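PDB 5CML: OsmC family protein from Rhodothermus marinus, which is a carboxyl esterase, hydrolysing carboxylic esters probably through the alpha/beta-hydrolase domain in this chain, which the full protein joins to an OsmC domain. Local coordinates for residues 8-11 / 12-16; 82-85 / 86-89; 134-137 / 138-141; 178-181 / 182-185. One frame throughout, in Å; residues are numbered along the deposited sequence. Where two conformers were deposited one is given.

Contact 1 of 4, residues 8-11 / 12-16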
ATOM      1  N   PHE A   8     -12.193  -9.920   8.744  1.00 32.37           N
ATOM      2  CA  PHE A   8     -12.081  -9.204   9.999  1.00 30.98           C
ATOM      3  C   PHE A   8     -12.992  -8.008   9.964  1.00 32.16           C
ATOM      4  O   PHE A   8     -13.497  -7.638   8.906  1.00 34.91           O
ATOM      5  CB  PHE A   8     -10.649  -8.756  10.283  1.00 30.23           C
ATOM      6  CG  PHE A   8     -10.033  -7.946   9.172  1.00 32.78           C
ATOM      7  CD1 PHE A   8      -9.407  -8.565   8.112  1.00 35.72           C
ATOM      8  CD2 PHE A   8     -10.114  -6.555   9.186  1.00 32.23           C
ATOM      9  CE1 PHE A   8      -8.847  -7.822   7.087  1.00 35.32           C
ATOM     10  CE2 PHE A   8      -9.568  -5.809   8.170  1.00 31.58           C
ATOM     11  CZ  PHE A   8      -8.926  -6.448   7.109  1.00 35.04           C
ATOM     12  N   GLU A   9     -13.198  -7.408  11.128  1.00 32.53           N
ATOM     13  CA  GLU A   9     -14.117  -6.283  11.254  1.00 33.17           C
ATOM     14  C   GLU A   9     -13.397  -4.977  11.519  1.00 31.53           C
ATOM     15  O   GLU A   9     -12.317  -4.973  12.101  1.00 30.20           O
ATOM     16  CB  GLU A   9     -15.116  -6.543  12.375  1.00 38.82           C
ATOM     17  CG  GLU A   9     -16.133  -7.604  12.037  1.00 43.73           C
ATOM     18  CD  GLU A   9     -17.200  -7.747  13.106  1.00 49.83           C
ATOM     19  OE1 GLU A   9     -17.314  -6.845  13.969  1.00 51.13           O
ATOM     20  OE2 GLU A   9     -17.918  -8.768  13.080  1.00 53.63           O
ATOM     21  N   ASN A  10     -13.993  -3.868  11.095  1.00 31.08           N
ATOM     22  CA  ASN A  10     -13.485  -2.570  11.500  1.00 33.17           C
ATOM     23  C   ASN A  10     -14.239  -2.132  12.749  1.00 35.67           C
ATOM     24  O   ASN A  10     -15.030  -2.907  13.327  1.00 34.95           O
ATOM     25  CB  ASN A  10     -13.584  -1.533  10.361  1.00 33.17           C
ATOM     26  CG  ASN A  10     -14.998  -1.301   9.881  1.00 34.79           C
ATOM     27  OD1 ASN A  10     -15.966  -1.591  10.583  1.00 34.58           O
ATOM     28  ND2 ASN A  10     -15.123  -0.765   8.665  1.00 36.88           N
ATOM     29  N   ASN A  11     -13.983  -0.913  13.197  1.00 36.85           N
ATOM     30  CA  ASN A  11     -14.528  -0.491  14.477  1.00 39.24           C
ATOM     31  C   ASN A  11     -16.027  -0.133  14.396  1.00 42.25           C
ATOM     32  O   ASN A  11     -16.648   0.173  15.416  1.00 44.98           O
ATOM     33  CB  ASN A  11     -13.695   0.671  15.039  1.00 40.01           C
ATOM     34  CG  ASN A  11     -13.673   1.876  14.138  1.00 41.41           C
ATOM     35  OD1 ASN A  11     -14.572   2.077  13.329  1.00 42.11           O
ATOM     36  ND2 ASN A  11     -12.628   2.688  14.266  1.00 42.49           N
ATOM     37  N   ARG A  12     -16.601  -0.214  13.196  1.00 43.24           N
ATOM     38  CA  ARG A  12     -18.051  -0.093  13.005  1.00 46.62           C
ATOM     39  C   ARG A  12     -18.725  -1.450  12.814  1.00 46.90           C
ATOM     40  O   ARG A  12     -19.928  -1.532  12.542  1.00 48.22           O
ATOM     41  CB  ARG A  12     -18.357   0.796  11.809  1.00 50.75           C
ATOM     42  CG  ARG A  12     -17.809   2.196  11.961  1.00 56.30           C
ATOM     43  CD  ARG A  12     -18.395   3.156  10.940  1.00 61.94           C
ATOM     44  NE  ARG A  12     -17.791   4.482  11.044  1.00 66.36           N
ATOM     45  CZ  ARG A  12     -18.033   5.349  12.025  1.00 69.20           C
ATOM     46  NH1 ARG A  12     -18.871   5.044  13.012  1.00 70.51           N
ATOM     47  NH2 ARG A  12     -17.425   6.529  12.024  1.00 69.58           N
ATOM     48  N   GLY A  13     -17.954  -2.517  12.964  1.00 45.58           N
ATOM     49  CA  GLY A  13     -18.500  -3.856  12.869  1.00 45.56           C
ATOM     50  C   GLY A  13     -18.777  -4.267  11.438  1.00 45.91           C
ATOM     51  O   GLY A  13     -19.508  -5.222  11.191  1.00 48.97           O
ATOM     52  N   GLU A  14     -18.181  -3.552  10.492  1.00 43.58           N
ATOM     53  CA  GLU A  14     -18.311  -3.895   9.083  1.00 41.86           C
ATOM     54  C   GLU A  14     -17.301  -4.963   8.748  1.00 40.16           C
ATOM     55  O   GLU A  14     -16.159  -4.915   9.203  1.00 38.83           O
ATOM     56  CB  GLU A  14     -18.106  -2.664   8.199  1.00 44.36           C
ATOM     57  CG  GLU A  14     -19.233  -1.643   8.339  1.00 47.12           C
ATOM     58  CD  GLU A  14     -18.854  -0.260   7.862  1.00 50.37           C
ATOM     59  OE1 GLU A  14     -17.717  -0.086   7.363  1.00 50.75           O
ATOM     60  OE2 GLU A  14     -19.703   0.655   7.993  1.00 52.84           O
ATOM     61  N   ARG A  15     -17.731  -5.925   7.948  1.00 39.48           N
ATOM     62  CA  ARG A  15     -16.895  -7.068   7.623  1.00 42.44           C
ATOM     63  C   ARG A  15     -16.016  -6.772   6.421  1.00 38.56           C
ATOM     64  O   ARG A  15     -16.502  -6.349   5.380  1.00 40.34           O
ATOM     65  CB  ARG A  15     -17.770  -8.285   7.354  1.00 49.49           C
ATOM     66  CG  ARG A  15     -17.097  -9.580   7.667  1.00 57.28           C
ATOM     67  CD  ARG A  15     -16.683  -9.649   9.134  1.00 63.58           C
ATOM     68  NE  ARG A  15     -17.466 -10.590   9.930  1.00 68.59           N
ATOM     69  CZ  ARG A  15     -16.994 -11.246  10.989  1.00 72.79           C
ATOM     70  NH1 ARG A  15     -15.721 -11.106  11.357  1.00 74.06           N
ATOM     71  NH2 ARG A  15     -17.790 -12.066  11.669  1.00 74.20           N
ATOM     72  N   LEU A  16     -14.718  -6.985   6.588  1.00 34.71           N
ATOM     73  CA  LEU A  16     -13.742  -6.758   5.531  1.00 31.77           C
ATOM     74  C   LEU A  16     -13.098  -8.082   5.153  1.00 32.78           C
ATOM     75  O   LEU A  16     -12.949  -8.961   5.999  1.00 33.95           O
ATOM     76  CB  LEU A  16     -12.686  -5.746   5.998  1.00 32.92           C
ATOM     77  CG  LEU A  16     -13.226  -4.371   6.408  1.00 36.88           C
ATOM     78  CD1 LEU A  16     -12.256  -3.627   7.289  1.00 37.04           C
ATOM     79  CD2 LEU A  16     -13.516  -3.567   5.158  1.00 40.15           C
TER
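N10 turns its amide into the mouth of the loop made with R12 and E14, and both ends of the amide are used. OD1 takes two backbone N-H groups from opposite faces of the amide plane: R12 N at 3.0 Å from N10 OD1, and E14 N, each well out of that plane. ND2 points at E14 OE1, 3.0 Å from N10 ND2 in a nearly straight bond (173°), and also donates to D87 OD1 of helix 85-98; E14 OE1 lies in the amide plane, whereas the amide meets the carboxylate from above. With CG between backbone N and carbonyl carbon (chi1 60°), N10 folds back over the turn. A type I turn from N10 to G13, closed by G13 N on N10 O, links strands 2-9 and 15-22 into a beta hairpin at the margin of the main sheet. With an alanine at N10, the N-H groups of R12 and E14 would probably lose their shared acceptor and the E14 carboxylate its partner. Behind the turn, F8 and L16 form an antiparallel hydrogen-bonded pair. L16 CB sits over one face of the F8 ring, 4.1 Å from its centroid, while L16 CD1 touches F8 CE2 at 3.6 Å. On the other face of the sheet, E9 OE2 hovers above the centre of the R15 guanidinium, 3.6 Å from R15 NH2, a pairing by charge alone; the carboxylate and guanidinium planes stand 79° apart.

Contact 2 of 4, residues 82-85 / 86-89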
ATOM      1  N   ALA A  82     -16.333   1.044   0.500  1.00 42.34           N
ATOM      2  CA  ALA A  82     -15.474   2.192   0.229  1.00 41.50           C
ATOM      3  C   ALA A  82     -14.453   2.375   1.356  1.00 42.22           C
ATOM      4  O   ALA A  82     -14.807   2.401   2.537  1.00 41.20           O
ATOM      5  CB  ALA A  82     -16.310   3.450   0.050  1.00 41.15           C
ATOM      6  N   THR A  83     -13.182   2.509   0.992  1.00 41.17           N
ATOM      7  CA  THR A  83     -12.123   2.440   1.981  1.00 42.59           C
ATOM      8  C   THR A  83     -11.795   3.761   2.672  1.00 40.07           C
ATOM      9  O   THR A  83     -12.037   4.857   2.140  1.00 37.98           O
ATOM     10  CB  THR A  83     -10.839   1.915   1.354  1.00 44.20           C
ATOM     11  OG1 THR A  83      -9.987   1.405   2.386  1.00 46.11           O
ATOM     12  CG2 THR A  83     -10.120   3.021   0.591  1.00 44.95           C
ATOM     13  N   ASN A  84     -11.230   3.626   3.870  1.00 38.92           N
ATOM     14  CA  ASN A  84     -10.679   4.754   4.601  1.00 36.21           C
ATOM     15  C   ASN A  84      -9.505   4.302   5.471  1.00 32.46           C
ATOM     16  O   ASN A  84      -9.096   3.140   5.428  1.00 32.20           O
ATOM     17  CB  ASN A  84     -11.762   5.424   5.441  1.00 37.57           C
ATOM     18  CG  ASN A  84     -12.475   4.463   6.375  1.00 38.10           C
ATOM     19  OD1 ASN A  84     -12.023   3.348   6.611  1.00 36.96           O
ATOM     20  ND2 ASN A  84     -13.600   4.915   6.931  1.00 41.34           N
ATOM     21  N   PHE A  85      -8.962   5.223   6.252  1.00 30.59           N
ATOM     22  CA  PHE A  85      -7.840   4.919   7.128  1.00 29.12           C
ATOM     23  C   PHE A  85      -8.173   3.884   8.193  1.00 28.76           C
ATOM     24  O   PHE A  85      -7.328   3.034   8.516  1.00 27.58           O
ATOM     25  CB  PHE A  85      -7.340   6.196   7.797  1.00 30.02           C
ATOM     26  CG  PHE A  85      -6.502   7.034   6.899  1.00 32.79           C
ATOM     27  CD1 PHE A  85      -5.280   6.570   6.462  1.00 34.82           C
ATOM     28  CD2 PHE A  85      -6.942   8.256   6.460  1.00 36.43           C
ATOM     29  CE1 PHE A  85      -4.498   7.330   5.623  1.00 37.35           C
ATOM     30  CE2 PHE A  85      -6.152   9.036   5.619  1.00 37.83           C
ATOM     31  CZ  PHE A  85      -4.934   8.563   5.198  1.00 37.25           C
ATOM     32  N   GLU A  86      -9.393   3.940   8.729  1.00 29.48           N
ATOM     33  CA  GLU A  86      -9.811   2.971   9.738  1.00 29.30           C
ATOM     34  C   GLU A  86      -9.782   1.533   9.218  1.00 28.52           C
ATOM     35  O   GLU A  86      -9.449   0.626   9.959  1.00 28.72           O
ATOM     36  CB  GLU A  86     -11.214   3.296  10.254  1.00 33.08           C
ATOM     37  CG  GLU A  86     -11.918   2.131  11.003  1.00 35.80           C
ATOM     38  CD  GLU A  86     -11.053   1.376  12.048  1.00 36.02           C
ATOM     39  OE1 GLU A  86     -10.019   1.891  12.542  1.00 34.72           O
ATOM     40  OE2 GLU A  86     -11.419   0.228  12.364  1.00 35.36           O
ATOM     41  N   ASP A  87     -10.125   1.313   7.956  1.00 28.22           N
ATOM     42  CA  ASP A  87     -10.039  -0.042   7.414  1.00 28.23           C
ATOM     43  C   ASP A  87      -8.605  -0.544   7.404  1.00 25.15           C
ATOM     44  O   ASP A  87      -8.365  -1.713   7.669  1.00 24.50           O
ATOM     45  CB  ASP A  87     -10.634  -0.104   6.009  1.00 31.13           C
ATOM     46  CG  ASP A  87     -12.122   0.137   6.010  1.00 35.97           C
ATOM     47  OD1 ASP A  87     -12.749  -0.013   7.080  1.00 36.97           O
ATOM     48  OD2 ASP A  87     -12.666   0.486   4.946  1.00 39.67           O
ATOM     49  N   LEU A  88      -7.645   0.319   7.085  1.00 25.08           N
ATOM     50  CA  LEU A  88      -6.238  -0.079   7.136  1.00 26.34           C
ATOM     51  C   LEU A  88      -5.817  -0.366   8.578  1.00 24.73           C
ATOM     52  O   LEU A  88      -5.142  -1.359   8.850  1.00 23.64           O
ATOM     53  CB  LEU A  88      -5.347   1.008   6.543  1.00 31.99           C
ATOM     54  CG  LEU A  88      -4.430   0.584   5.417  1.00 39.44           C
ATOM     55  CD1 LEU A  88      -5.197  -0.129   4.286  1.00 40.86           C
ATOM     56  CD2 LEU A  88      -3.701   1.823   4.917  1.00 40.04           C
ATOM     57  N   ARG A  89      -6.242   0.484   9.512  1.00 23.57           N
ATOM     58  CA  ARG A  89      -5.936   0.236  10.917  1.00 23.11           C
ATOM     59  C   ARG A  89      -6.548  -1.090  11.363  1.00 22.43           C
ATOM     60  O   ARG A  89      -5.912  -1.827  12.109  1.00 22.52           O
ATOM     61  CB  ARG A  89      -6.437   1.387  11.802  1.00 21.16           C
ATOM     62  CG  ARG A  89      -5.767   2.710  11.499  1.00 23.01           C
ATOM     63  CD  ARG A  89      -6.440   3.808  12.270  1.00 25.57           C
ATOM     64  NE  ARG A  89      -5.854   5.094  11.916  1.00 27.39           N
ATOM     65  CZ  ARG A  89      -6.542   6.152  11.511  1.00 28.96           C
ATOM     66  NH1 ARG A  89      -7.874   6.116  11.431  1.00 31.26           N
ATOM     67  NH2 ARG A  89      -5.888   7.256  11.187  1.00 29.24           N
TER
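R89 lies back along F85, its chain extended from CG to NE. R89 CB and CG pass beside the F85 carbonyl, CG the closer at 3.4 Å from F85 O, and CD follows a little farther off. At the tip the guanidinium turns one face to F85 CB, which rests off-centre above it, 3.7 Å from R89 NH1. The charged end is held from outside: NE pairs with E121, just beyond helix 110-118, and NH2 with E175 of helix 170-179. The backbone repeats the link, R89 N donating to F85 O at 2.9 Å as the helix's i to i+4 bond. One residue before F85, N84 OD1 accepts from D87 N at 3.1 Å (angle 151°), a chi1 of 55° folding the amide back over the helix start. The D87 carboxylate crosses the N84 amide with planes 52° apart; its OD1 is taken up by N10, and its OD2 lies 3.8 Å from T83 OG1, a buried hydroxyl for which the model offers no partner. F85 sends its ring away from this turn, against F172 and helix 110-118. N84 is thus the N-cap of helix 85-98, its side chain covering a first-turn N-H as an asparagine in that position classically does.

Contact 3 of 4, residues 134-137 / 138-141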
ATOM      1  N   PRO A 134       1.326   8.910  -4.615  1.00 20.58           N
ATOM      2  CA  PRO A 134       1.255  10.362  -4.785  1.00 20.89           C
ATOM      3  C   PRO A 134       1.784  11.048  -3.535  1.00 22.63           C
ATOM      4  O   PRO A 134       1.750  10.456  -2.469  1.00 24.61           O
ATOM      5  CB  PRO A 134      -0.227  10.617  -5.013  1.00 23.19           C
ATOM      6  CG  PRO A 134      -0.912   9.535  -4.263  1.00 23.82           C
ATOM      7  CD  PRO A 134       0.002   8.313  -4.398  1.00 22.95           C
ATOM      8  N   CYS A 135       2.271  12.277  -3.667  1.00 24.16           N
ATOM      9  CA  CYS A 135       2.944  12.932  -2.554  0.52 25.78           C
ATOM     10  C   CYS A 135       2.069  13.937  -1.831  1.00 24.84           C
ATOM     11  O   CYS A 135       2.364  14.295  -0.692  1.00 25.48           O
ATOM     12  CB  CYS A 135       4.203  13.636  -3.046  0.52 27.62           C
ATOM     13  SG  CYS A 135       3.886  15.067  -4.087  0.52 28.01           S
ATOM     14  N   ASP A 136       1.009  14.398  -2.491  1.00 22.05           N
ATOM     15  CA  ASP A 136       0.202  15.472  -1.925  1.00 21.01           C
ATOM     16  C   ASP A 136      -1.240  15.484  -2.440  1.00 21.70           C
ATOM     17  O   ASP A 136      -1.579  14.777  -3.388  1.00 21.91           O
ATOM     18  CB  ASP A 136       0.887  16.829  -2.194  1.00 22.24           C
ATOM     19  CG  ASP A 136       1.072  17.135  -3.666  1.00 25.24           C
ATOM     20  OD1 ASP A 136       0.314  16.622  -4.520  1.00 26.47           O
ATOM     21  OD2 ASP A 136       1.981  17.939  -3.972  1.00 28.65           O
ATOM     22  N   PRO A 137      -2.115  16.271  -1.792  1.00 22.21           N
ATOM     23  CA  PRO A 137      -3.509  16.285  -2.237  1.00 22.89           C
ATOM     24  C   PRO A 137      -3.725  16.739  -3.679  1.00 22.39           C
ATOM     25  O   PRO A 137      -4.638  16.251  -4.320  1.00 24.06           O
ATOM     26  CB  PRO A 137      -4.164  17.266  -1.247  1.00 23.73           C
ATOM     27  CG  PRO A 137      -3.396  17.041   0.007  1.00 22.99           C
ATOM     28  CD  PRO A 137      -1.973  16.869  -0.450  1.00 22.13           C
ATOM     29  N   ALA A 138      -2.912  17.645  -4.201  1.00 22.30           N
ATOM     30  CA  ALA A 138      -3.128  18.063  -5.572  1.00 24.04           C
ATOM     31  C   ALA A 138      -3.012  16.875  -6.528  1.00 23.45           C
ATOM     32  O   ALA A 138      -3.804  16.733  -7.468  1.00 24.86           O
ATOM     33  CB  ALA A 138      -2.149  19.179  -5.954  1.00 24.93           C
ATOM     34  N   HIS A 139      -2.054  15.994  -6.273  1.00 22.54           N
ATOM     35  CA  HIS A 139      -1.846  14.865  -7.168  1.00 22.50           C
ATOM     36  C   HIS A 139      -2.884  13.762  -6.911  1.00 24.45           C
ATOM     37  O   HIS A 139      -3.223  13.009  -7.818  1.00 26.62           O
ATOM     38  CB  HIS A 139      -0.408  14.361  -7.040  1.00 23.15           C
ATOM     39  CG  HIS A 139       0.582  15.251  -7.728  1.00 25.98           C
ATOM     40  ND1 HIS A 139       1.251  16.267  -7.080  1.00 28.97           N
ATOM     41  CD2 HIS A 139       0.995  15.292  -9.017  1.00 28.16           C
ATOM     42  CE1 HIS A 139       2.033  16.895  -7.944  1.00 30.95           C
ATOM     43  NE2 HIS A 139       1.894  16.327  -9.126  1.00 30.11           N
ATOM     44  N   VAL A 140      -3.427  13.691  -5.706  1.00 23.85           N
ATOM     45  CA  VAL A 140      -4.575  12.823  -5.474  1.00 23.28           C
ATOM     46  C   VAL A 140      -5.830  13.375  -6.171  1.00 24.68           C
ATOM     47  O   VAL A 140      -6.579  12.608  -6.775  1.00 26.30           O
ATOM     48  CB  VAL A 140      -4.842  12.634  -3.957  1.00 22.63           C
ATOM     49  CG1 VAL A 140      -6.097  11.793  -3.723  1.00 24.63           C
ATOM     50  CG2 VAL A 140      -3.642  11.959  -3.310  1.00 23.94           C
ATOM     51  N   ARG A 141      -6.070  14.684  -6.086  1.00 24.71           N
ATOM     52  CA  ARG A 141      -7.232  15.281  -6.750  1.00 25.57           C
ATOM     53  C   ARG A 141      -7.278  15.000  -8.242  1.00 28.43           C
ATOM     54  O   ARG A 141      -8.357  14.876  -8.824  1.00 29.81           O
ATOM     55  CB  ARG A 141      -7.278  16.790  -6.516  1.00 26.64           C
ATOM     56  CG  ARG A 141      -7.771  17.141  -5.138  1.00 28.05           C
ATOM     57  CD  ARG A 141      -8.146  18.604  -5.026  1.00 29.55           C
ATOM     58  NE  ARG A 141      -6.995  19.492  -5.154  1.00 30.83           N
ATOM     59  CZ  ARG A 141      -6.211  19.852  -4.141  1.00 30.38           C
ATOM     60  NH1 ARG A 141      -6.425  19.360  -2.910  1.00 32.06           N
ATOM     61  NH2 ARG A 141      -5.203  20.683  -4.360  1.00 29.34           N
TER
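P134 starts the packing with its ring: CG meets V140 CG2 at 3.8 Å, the two side chains crossing at a slant, with A113 and L110 of helix 110-118 nearby. C135 follows and forms a disulfide with C210, which ties the loop to helix 206-214. D136 carries the contact. Rotated to a chi1 of 60°, its carboxylate doubles back over the coming helix, and OD1 accepts twice from one residue. H139 N reaches D136 OD1 at 3.0 Å, nearly in line with the C-O bond, and H139 ND1 reaches the same D136 OD1 at 2.7 Å from the syn side, somewhat out of the carboxylate plane. The imidazole holds OD1 at its edge, close to the ring plane, with ring and carboxylate only 20° from coplanar. Two donors from one residue grip D136 OD1, the ND1 bond limits the turning of the imidazole, and the carboxylate would probably favour a positive charge on that ring. D136 O also accepts from V140 N at 3.2 Å. P137 gives its carbonyl to R141 N at 2.8 Å, while P137 CB touches R141 NH1 at 3.5 Å, the guanidinium lying over the backbone of the first turn. D136 is therefore an aspartate N-cap and P137 a first-turn proline, a classic opening for a helix, here the short helix 137-141 that follows strand 127-131.

Contact 4 of 4, residues 178-181 / 182-185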
ATOM      1  N   ARG A 178      -5.524  16.831   6.071  1.00 22.05           N
ATOM      2  CA  ARG A 178      -5.379  17.356   7.433  1.00 19.89           C
ATOM      3  C   ARG A 178      -4.084  16.860   8.108  1.00 22.97           C
ATOM      4  O   ARG A 178      -3.409  17.651   8.753  1.00 25.53           O
ATOM      5  CB  ARG A 178      -6.606  16.993   8.290  1.00 21.37           C
ATOM      6  CG  ARG A 178      -6.555  17.498   9.754  1.00 25.42           C
ATOM      7  CD  ARG A 178      -6.293  19.028   9.858  1.00 24.75           C
ATOM      8  NE  ARG A 178      -7.262  19.820   9.115  1.00 24.56           N
ATOM      9  CZ  ARG A 178      -8.364  20.380   9.618  1.00 26.26           C
ATOM     10  NH1 ARG A 178      -8.680  20.240  10.905  1.00 26.67           N
ATOM     11  NH2 ARG A 178      -9.156  21.104   8.815  1.00 26.03           N
ATOM     12  N   VAL A 179      -3.724  15.574   7.975  1.00 23.45           N
ATOM     13  CA  VAL A 179      -2.520  15.087   8.674  1.00 26.47           C
ATOM     14  C   VAL A 179      -1.244  15.580   8.006  1.00 26.43           C
ATOM     15  O   VAL A 179      -0.219  15.749   8.679  1.00 28.36           O
ATOM     16  CB  VAL A 179      -2.447  13.528   8.781  1.00 30.31           C
ATOM     17  CG1 VAL A 179      -3.642  12.986   9.512  1.00 37.04           C
ATOM     18  CG2 VAL A 179      -2.294  12.858   7.424  1.00 28.63           C
ATOM     19  N   ASN A 180      -1.349  15.829   6.698  1.00 23.87           N
ATOM     20  CA  ASN A 180      -0.257  16.258   5.803  1.00 22.60           C
ATOM     21  C   ASN A 180       0.770  15.138   5.590  1.00 22.94           C
ATOM     22  O   ASN A 180       1.554  14.753   6.475  1.00 22.34           O
ATOM     23  CB  ASN A 180       0.439  17.526   6.297  1.00 26.41           C
ATOM     24  CG  ASN A 180       1.441  18.060   5.275  1.00 28.71           C
ATOM     25  OD1 ASN A 180       2.650  17.889   5.426  1.00 31.68           O
ATOM     26  ND2 ASN A 180       0.932  18.683   4.214  1.00 29.45           N
ATOM     27  N   LEU A 181       0.729  14.592   4.393  1.00 23.71           N
ATOM     28  CA  LEU A 181       1.557  13.439   4.088  1.00 24.75           C
ATOM     29  C   LEU A 181       3.056  13.743   4.219  1.00 25.96           C
ATOM     30  O   LEU A 181       3.800  12.936   4.792  1.00 26.70           O
ATOM     31  CB  LEU A 181       1.201  12.928   2.702  1.00 26.72           C
ATOM     32  CG  LEU A 181       1.879  11.639   2.293  1.00 29.54           C
ATOM     33  CD1 LEU A 181       1.616  10.536   3.316  1.00 31.52           C
ATOM     34  CD2 LEU A 181       1.342  11.262   0.941  1.00 32.21           C
ATOM     35  N   GLU A 182       3.499  14.905   3.754  1.00 27.73           N
ATOM     36  CA  GLU A 182       4.915  15.237   3.865  1.00 28.41           C
ATOM     37  C   GLU A 182       5.373  15.333   5.330  1.00 27.22           C
ATOM     38  O   GLU A 182       6.452  14.835   5.657  1.00 26.54           O
ATOM     39  CB  GLU A 182       5.211  16.514   3.076  1.00 33.15           C
ATOM     40  CG  GLU A 182       5.401  16.181   1.587  1.00 38.13           C
ATOM     41  CD  GLU A 182       5.316  17.392   0.663  1.00 40.46           C
ATOM     42  OE1 GLU A 182       6.332  18.093   0.513  1.00 36.99           O
ATOM     43  OE2 GLU A 182       4.234  17.640   0.080  1.00 43.31           O
ATOM     44  N   ASP A 183       4.541  15.878   6.224  1.00 26.18           N
ATOM     45  CA  ASP A 183       4.879  15.931   7.653  1.00 26.33           C
ATOM     46  C   ASP A 183       4.993  14.527   8.227  1.00 24.39           C
ATOM     47  O   ASP A 183       5.905  14.232   8.994  1.00 26.57           O
ATOM     48  CB  ASP A 183       3.831  16.707   8.479  1.00 31.07           C
ATOM     49  CG  ASP A 183       3.946  18.219   8.346  1.00 38.01           C
ATOM     50  OD1 ASP A 183       4.957  18.695   7.782  1.00 39.82           O
ATOM     51  OD2 ASP A 183       3.019  18.934   8.843  1.00 41.00           O
ATOM     52  N   GLN A 184       4.051  13.671   7.867  1.00 21.83           N
ATOM     53  CA  GLN A 184       4.059  12.300   8.357  1.00 22.46           C
ATOM     54  C   GLN A 184       5.320  11.562   7.910  1.00 21.60           C
ATOM     55  O   GLN A 184       5.946  10.839   8.694  1.00 22.71           O
ATOM     56  CB  GLN A 184       2.798  11.560   7.886  1.00 23.34           C
ATOM     57  CG  GLN A 184       1.516  12.028   8.578  1.00 25.21           C
ATOM     58  CD  GLN A 184       1.498  11.674  10.060  1.00 31.70           C
ATOM     59  OE1 GLN A 184       1.196  10.545  10.437  1.00 38.52           O
ATOM     60  NE2 GLN A 184       1.837  12.622  10.890  1.00 33.13           N
ATOM     61  N   VAL A 185       5.713  11.775   6.665  1.00 21.86           N
ATOM     62  CA  VAL A 185       6.865  11.088   6.124  1.00 22.20           C
ATOM     63  C   VAL A 185       8.126  11.599   6.823  1.00 23.75           C
ATOM     64  O   VAL A 185       9.032  10.831   7.146  1.00 26.50           O
ATOM     65  CB  VAL A 185       6.945  11.278   4.607  1.00 23.53           C
ATOM     66  CG1 VAL A 185       8.269  10.784   4.058  1.00 27.31           C
ATOM     67  CG2 VAL A 185       5.804  10.533   3.926  1.00 22.75           C
TER
HETATM   68  O   HOH W   1       1.198  17.801  10.553  1.00 50.79           O
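N180 and D183 face each other obliquely across the first turn of a helix, amide and carboxylate planes 61° apart. N180 OD1 takes D183 N at 2.9 Å (angle 147°), the donor tilted from the amide plane, and the same oxygen lies 3.2 Å from D183 CG. N180 CG is anti to the backbone N (chi1 -173°), which swings the amide alongside the coming turn. The D183 carboxylate has partners of its own: OD1 pairs with R186 farther along the helix, while a water donates to D183 OD2 at 2.7 Å and to V179 O, bridging the end of one helix to the start of the next. A leucine at N180 would probably leave D183 N without its capping acceptor and fray the first turn. On another side of the helix, V179 and Q184 cross at about a right angle, V179 CG2 meeting Q184 CG at 4.1 Å. L181 and V185 run one turn apart on the buried side, L181 CD1 lying 4.2 Å from V185 CG2, and the backbone joins the same pair through V185 N to L181 O at 2.9 Å. N180, with positive phi, ends helix 170-179 and caps helix 181-187, forming a tight joint between the two. L181 and V185 pack on L116 of helix 110-118, V185 also on L211 of helix 206-214, where E182 touches C210 and A214.

How the contacts relate
From the N terminus, contact 1 closes the hairpin of strands 2-9 and 15-22 at the margin of the main sheet. Contact 2 then starts helix 85-98 after the loop leaving strand 59-65, and the two touch: the N10 side chain bonds D87 and the N11 backbone N-H bonds E86, tying turn to helix. Contact 3 opens helix 137-141 after strand 127-131, and contact 4 joins helices 170-179 and 181-187. These two also touch, L181 CD2 packing against the carbonyls of P134 and C135. All four follow in series, none nested or crossing. Contacts 1 and 3 are farthest apart, their centres about 28 Å from each other.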